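DNA helicase RecQ (PDB 4Q48) probably couples ATP hydrolysis to 3'-5' movement along DNA and unwinding of the duplex, and is represented here by its catalytic core. Local coordinates at residues A353-D356 / V361-V364; E146-C149 / G154-F157; G217-P222 / H310-K315. One frame throughout, in Å; residues are numbered along the deposited sequence.

Interaction 1: residues A353-D356 / V361-V364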
# COMPACT_ATOMS: atom_id res chain seq x y z
N ALA A 353 21.73 -5.33 6.06
CA ALA A 353 22.81 -6.31 6.09
C ALA A 353 23.17 -6.81 7.51
O ALA A 353 23.46 -8.00 7.71
CB ALA A 353 24.05 -5.73 5.40
N GLN A 354 23.11 -5.93 8.50
CA GLN A 354 23.46 -6.33 9.87
C GLN A 354 22.24 -6.73 10.68
O GLN A 354 22.32 -6.96 11.87
CB GLN A 354 24.21 -5.20 10.57
CG GLN A 354 25.58 -4.96 9.98
CD GLN A 354 26.18 -3.67 10.46
OE1 GLN A 354 25.58 -2.94 11.25
NE2 GLN A 354 27.39 -3.37 9.97
N SER A 355 21.10 -6.83 10.01
CA SER A 355 19.86 -7.24 10.63
C SER A 355 19.96 -8.75 10.89
O SER A 355 20.72 -9.45 10.22
CB SER A 355 18.67 -6.90 9.71
OG SER A 355 17.46 -7.49 10.12
N ASP A 356 19.25 -9.23 11.91
CA ASP A 356 19.27 -10.67 12.20
C ASP A 356 17.95 -11.30 11.75
O ASP A 356 17.64 -12.43 12.08
CB ASP A 356 19.51 -10.93 13.70
CG ASP A 356 20.56 -12.01 13.93
OD1 ASP A 356 20.73 -12.87 13.03
OD2 ASP A 356 21.21 -12.01 15.00
N VAL A 361 12.18 -11.90 5.32
CA VAL A 361 12.05 -10.53 5.78
C VAL A 361 13.15 -9.66 5.17
O VAL A 361 12.93 -8.50 4.81
CB VAL A 361 12.09 -10.45 7.31
CG1 VAL A 361 11.95 -8.99 7.77
CG2 VAL A 361 10.97 -11.30 7.88
N LYS A 362 14.35 -10.23 5.04
CA LYS A 362 15.45 -9.59 4.32
C LYS A 362 15.12 -9.41 2.83
O LYS A 362 15.57 -8.47 2.18
CB LYS A 362 16.75 -10.39 4.46
CG LYS A 362 17.52 -10.11 5.72
CD LYS A 362 18.93 -10.64 5.60
CE LYS A 362 19.84 -9.92 6.56
NZ LYS A 362 19.14 -9.80 7.87
N ARG A 363 14.35 -10.36 2.30
CA ARG A 363 13.94 -10.32 0.92
C ARG A 363 12.89 -9.24 0.70
O ARG A 363 12.98 -8.47 -0.26
CB ARG A 363 13.39 -11.68 0.49
CG ARG A 363 12.96 -11.72 -0.96
CD ARG A 363 12.74 -13.14 -1.45
NE ARG A 363 12.26 -13.14 -2.84
CZ ARG A 363 11.59 -14.15 -3.39
NH1 ARG A 363 11.30 -15.24 -2.68
NH2 ARG A 363 11.20 -14.07 -4.66
N VAL A 364 11.91 -9.18 1.59
CA VAL A 364 10.88 -8.15 1.56
C VAL A 364 11.47 -6.75 1.75
O VAL A 364 11.18 -5.86 0.95
CB VAL A 364 9.79 -8.44 2.64
CG1 VAL A 364 8.89 -7.22 2.90
CG2 VAL A 364 8.95 -9.63 2.23

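Interaction 2: residues E146-C149 / G154-F157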
# COMPACT_ATOMS: atom_id res chain seq x y z
N GLU A 146 -7.86 -6.26 6.23
CA GLU A 146 -6.40 -6.34 6.20
C GLU A 146 -5.91 -7.67 5.66
O GLU A 146 -5.06 -8.33 6.28
CB GLU A 146 -5.83 -6.09 7.59
CG GLU A 146 -5.65 -4.61 7.86
CD GLU A 146 -6.04 -4.23 9.26
OE1 GLU A 146 -6.61 -5.10 9.94
OE2 GLU A 146 -5.77 -3.09 9.67
N ALA A 147 -6.43 -8.04 4.48
CA ALA A 147 -6.16 -9.34 3.86
C ALA A 147 -4.67 -9.59 3.60
O ALA A 147 -4.22 -10.74 3.44
CB ALA A 147 -6.93 -9.46 2.58
N HIS A 148 -3.90 -8.51 3.53
CA HIS A 148 -2.49 -8.58 3.19
C HIS A 148 -1.71 -9.48 4.14
O HIS A 148 -0.70 -10.06 3.75
CB HIS A 148 -1.88 -7.18 3.20
CG HIS A 148 -2.10 -6.43 4.47
ND1 HIS A 148 -2.99 -5.38 4.58
CD2 HIS A 148 -1.53 -6.56 5.70
CE1 HIS A 148 -2.97 -4.91 5.82
NE2 HIS A 148 -2.09 -5.60 6.51
N CYS A 149 -2.22 -9.66 5.36
CA CYS A 149 -1.48 -10.39 6.38
C CYS A 149 -1.19 -11.85 6.04
O CYS A 149 -0.34 -12.47 6.67
CB CYS A 149 -2.21 -10.35 7.72
SG CYS A 149 -2.07 -8.80 8.60
N GLY A 154 3.44 -8.37 1.90
CA GLY A 154 2.87 -7.04 1.97
C GLY A 154 2.87 -6.17 3.21
O GLY A 154 2.66 -4.96 3.08
N HIS A 155 3.12 -6.74 4.39
CA HIS A 155 2.93 -5.97 5.62
C HIS A 155 3.22 -6.90 6.79
O HIS A 155 4.22 -7.63 6.76
CB HIS A 155 1.48 -5.41 5.65
CG HIS A 155 1.22 -4.33 6.66
ND1 HIS A 155 0.71 -4.57 7.92
CD2 HIS A 155 1.37 -2.98 6.57
CE1 HIS A 155 0.57 -3.43 8.57
NE2 HIS A 155 0.96 -2.45 7.77
N ASP A 156 2.35 -6.93 7.78
CA ASP A 156 2.54 -7.82 8.91
C ASP A 156 2.05 -9.20 8.52
O ASP A 156 0.85 -9.43 8.41
CB ASP A 156 1.79 -7.35 10.17
CG ASP A 156 1.89 -5.84 10.41
OD1 ASP A 156 2.94 -5.23 10.08
OD2 ASP A 156 0.92 -5.27 10.98
N PHE A 157 2.98 -10.11 8.31
CA PHE A 157 2.58 -11.49 8.09
C PHE A 157 2.02 -11.96 9.42
O PHE A 157 2.28 -11.36 10.45
CB PHE A 157 3.76 -12.35 7.62
CG PHE A 157 3.43 -13.80 7.44
CD1 PHE A 157 2.72 -14.24 6.34
CD2 PHE A 157 3.85 -14.74 8.39
CE1 PHE A 157 2.42 -15.58 6.17
CE2 PHE A 157 3.55 -16.09 8.22
CZ PHE A 157 2.84 -16.51 7.12

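Interaction 3: residues G217-P222 / H310-K315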
# COMPACT_ATOMS: atom_id res chain seq x y z
N GLY A 217 13.59 15.47 -3.39
CA GLY A 217 14.77 16.13 -3.91
C GLY A 217 15.99 15.73 -3.09
O GLY A 217 15.85 15.03 -2.07
N LEU A 218 17.16 16.24 -3.50
CA LEU A 218 18.43 15.80 -2.91
C LEU A 218 18.72 16.50 -1.60
O LEU A 218 18.60 17.70 -1.51
CB LEU A 218 19.57 16.05 -3.92
CG LEU A 218 21.00 15.88 -3.40
CD1 LEU A 218 21.18 14.53 -2.78
CD2 LEU A 218 22.05 16.13 -4.48
N LYS A 219 19.11 15.74 -0.58
CA LYS A 219 19.46 16.30 0.74
C LYS A 219 20.69 17.18 0.68
O LYS A 219 21.71 16.77 0.15
CB LYS A 219 19.67 15.17 1.75
CG LYS A 219 19.99 15.63 3.16
CD LYS A 219 19.10 14.94 4.17
CE LYS A 219 19.52 13.56 4.44
NZ LYS A 219 18.53 12.90 5.34
N ASP A 220 20.63 18.37 1.26
CA ASP A 220 21.80 19.27 1.27
C ASP A 220 21.70 20.37 2.35
O ASP A 220 21.25 21.47 2.06
CB ASP A 220 21.99 19.92 -0.11
CG ASP A 220 23.23 20.79 -0.15
OD1 ASP A 220 24.05 20.68 0.80
OD2 ASP A 220 23.37 21.61 -1.10
N SER A 221 22.21 20.09 3.54
CA SER A 221 21.86 20.86 4.74
C SER A 221 20.36 20.74 4.92
O SER A 221 19.63 21.69 4.69
CB SER A 221 22.30 22.34 4.67
OG SER A 221 23.72 22.53 4.66
N PRO A 222 19.89 19.56 5.32
CA PRO A 222 18.44 19.33 5.33
C PRO A 222 17.69 20.31 6.26
O PRO A 222 16.64 20.80 5.85
CB PRO A 222 18.32 17.88 5.83
CG PRO A 222 19.56 17.62 6.57
CD PRO A 222 20.65 18.44 5.88
N HIS A 310 9.70 15.04 4.93
CA HIS A 310 10.51 13.88 5.27
C HIS A 310 11.99 14.26 5.21
O HIS A 310 12.50 14.64 4.16
CB HIS A 310 10.20 12.71 4.35
CG HIS A 310 8.98 11.93 4.75
ND1 HIS A 310 7.73 12.18 4.22
CD2 HIS A 310 8.83 10.92 5.64
CE1 HIS A 310 6.86 11.35 4.77
NE2 HIS A 310 7.50 10.57 5.62
N LEU A 311 12.68 14.15 6.35
CA LEU A 311 14.07 14.57 6.41
C LEU A 311 14.95 13.33 6.37
O LEU A 311 16.19 13.41 6.39
CB LEU A 311 14.31 15.37 7.69
CG LEU A 311 13.93 16.84 7.55
CD1 LEU A 311 14.04 17.56 8.89
CD2 LEU A 311 14.76 17.53 6.50
N ASP A 312 14.30 12.18 6.30
CA ASP A 312 14.95 10.89 6.09
C ASP A 312 14.03 10.02 5.26
O ASP A 312 12.83 10.32 5.12
CB ASP A 312 15.28 10.17 7.42
CG ASP A 312 16.19 10.96 8.33
OD1 ASP A 312 17.33 11.28 7.92
OD2 ASP A 312 15.77 11.23 9.48
N LEU A 313 14.58 8.95 4.70
CA LEU A 313 13.77 8.01 3.96
C LEU A 313 12.80 7.30 4.88
O LEU A 313 13.18 6.86 5.97
CB LEU A 313 14.65 6.99 3.26
CG LEU A 313 15.26 7.46 1.95
CD1 LEU A 313 16.09 6.32 1.38
CD2 LEU A 313 14.15 7.88 0.99
N PRO A 314 11.54 7.18 4.45
CA PRO A 314 10.58 6.37 5.19
C PRO A 314 10.99 4.91 5.10
O PRO A 314 11.90 4.60 4.34
CB PRO A 314 9.27 6.63 4.46
CG PRO A 314 9.56 7.67 3.44
CD PRO A 314 10.99 7.65 3.17
N LYS A 315 10.32 4.01 5.82
CA LYS A 315 10.70 2.60 5.77
C LYS A 315 10.11 1.90 4.54
O LYS A 315 10.59 0.85 4.12
CB LYS A 315 10.26 1.86 7.04
CG LYS A 315 10.55 2.62 8.34
CD LYS A 315 10.83 1.65 9.50
CE LYS A 315 10.65 2.29 10.91
NZ LYS A 315 10.08 1.41 12.00

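Interaction 1: residues A353-D356 / V361-V364
Lys362 reaches across to the backbone of Ser355, and its side chain carries most of this small surface contact, with NZ making the one polar link. The chain runs out almost extended, then bends at its last torsion (chi4 43°), which turns NZ onto the carbonyl: Lys362 NZ gives a weak hydrogen bond to Ser355 O at 2.9 Å. Lys362 CE passes 4.3 Å from Ala353 O, a loose approach. Ser355 meets the lysine with backbone and CB, CB standing 3.5 Å from Lys362 NZ. The serine hydroxyl is engaged elsewhere, OG bonding to Ala357 N in an ST turn within the link between the helices. Asp356 carries the opposite charge, yet its OD1 lies 6.2 Å from Lys362 NZ and offers at most a distant attraction. The weak bond to Ser355 thus gives the ammonium group a backbone acceptor rather than a carboxylate. The contact closes the short connection between helix 342-354 and helix 359-376 in the RecQ zinc-binding region. On the second helix the next residue, Arg363, forms a salt bridge with Asp486, and Arg363 and Val364 rest on Trp153 in the loop after strand 139-145.

Interaction 2: residues E146-C149 / G154-F157
The imidazoles of His148 and His155 meet obliquely, centroids 4.5 Å apart and planes at 58°. His148 closes the DEAH box (residues 145-148), helicase motif II, while the 154-157 segment corresponds to part of the aromatic-rich loop of RecQ helicases. One face of the His148 ring carries Glu146 O, 3.8 Å above its centre; His148 CE1 in turn sits over one face of His155, offset toward the rim. Between the two histidines the nearest atoms are His148 CD2 and His155 CB, 3.2 Å apart. The His148 ring is swung into place with CG lying between the backbone N and the carbonyl carbon (chi1 54°), and its rotation is fixed by the hydrogen bond of ND1 to Thr180 OG1, at the end of strand 176-180. An alanine at His148 is likely to leave Thr180 without this partner and His155 without the ring it packs on, weakening the link between loop and DEAH box. The side chain of His148 lies about 7 Å from that of Lys52, which binds ADP though no nucleotide is bound here, so the contact lies beside the ATPase site. Farther along, Phe157 CA directs its hydrogen at Cys149 O, 3.4 Å away with 145° at the hydrogen.

Interaction 3: residues G217-P222 / H310-K315
Lys219 drives its ammonium group into the loop after strand 305-310, at Leu311 and Asp312. NZ donates a hydrogen bond to Leu311 O at 2.6 Å, with a C=O...N angle of 151° and the donor tilted 24° from the carbonyl plane. The same nitrogen makes a salt bridge to Asp312 OD1 at 3.3 Å. The ammonium group is thus shared by Leu311 O and Asp312 OD1 and probably balances their negative charge. Beside this polar grip, Pro222 CB packs on Leu311 CD2 at 3.6 Å, bringing the first turn of helix 222-233 against the leucine. The lysine starts out with CG anti to the backbone N (chi1 -178°) and is then kinked at chi2 and chi3 before it reaches the loop.

In the next shell, Asp344 of helix 342-354 forms a second salt bridge with Lys219 NZ, so the charge is gripped by two carboxylates. The strongest polar partner of Asp312 is Leu244 N, which donates to OD2 and positions the carboxylate. Strand 334-340 runs between the two segments and pairs with both, Gly217 and Lys219 bonding to Tyr340 and His310 to Val339. The arrangement thus lashes together the C-terminal ends of strands 212-218 and 305-310 in the parallel sheet of the second RecA-like helicase domain.

Along the chain interaction 2 comes first, in the first RecA-like domain, then interaction 3 in the second, then interaction 1 in the zinc-binding region. The centres of interactions 1 and 2 lie about 18 Å apart. Interaction 3 is centred about 23 Å from interaction 1 and about 28 Å from interaction 2, and none touches another. Helix 359-376 connects them: its start, beside interaction 1, meets the loop between the segments of interaction 2, and farther on Leu372 and Cys376 meet Pro314 and Leu313 of interaction 3. Helix 359-376 therefore touches both motor domains, whose relative movement is probably part of unwinding.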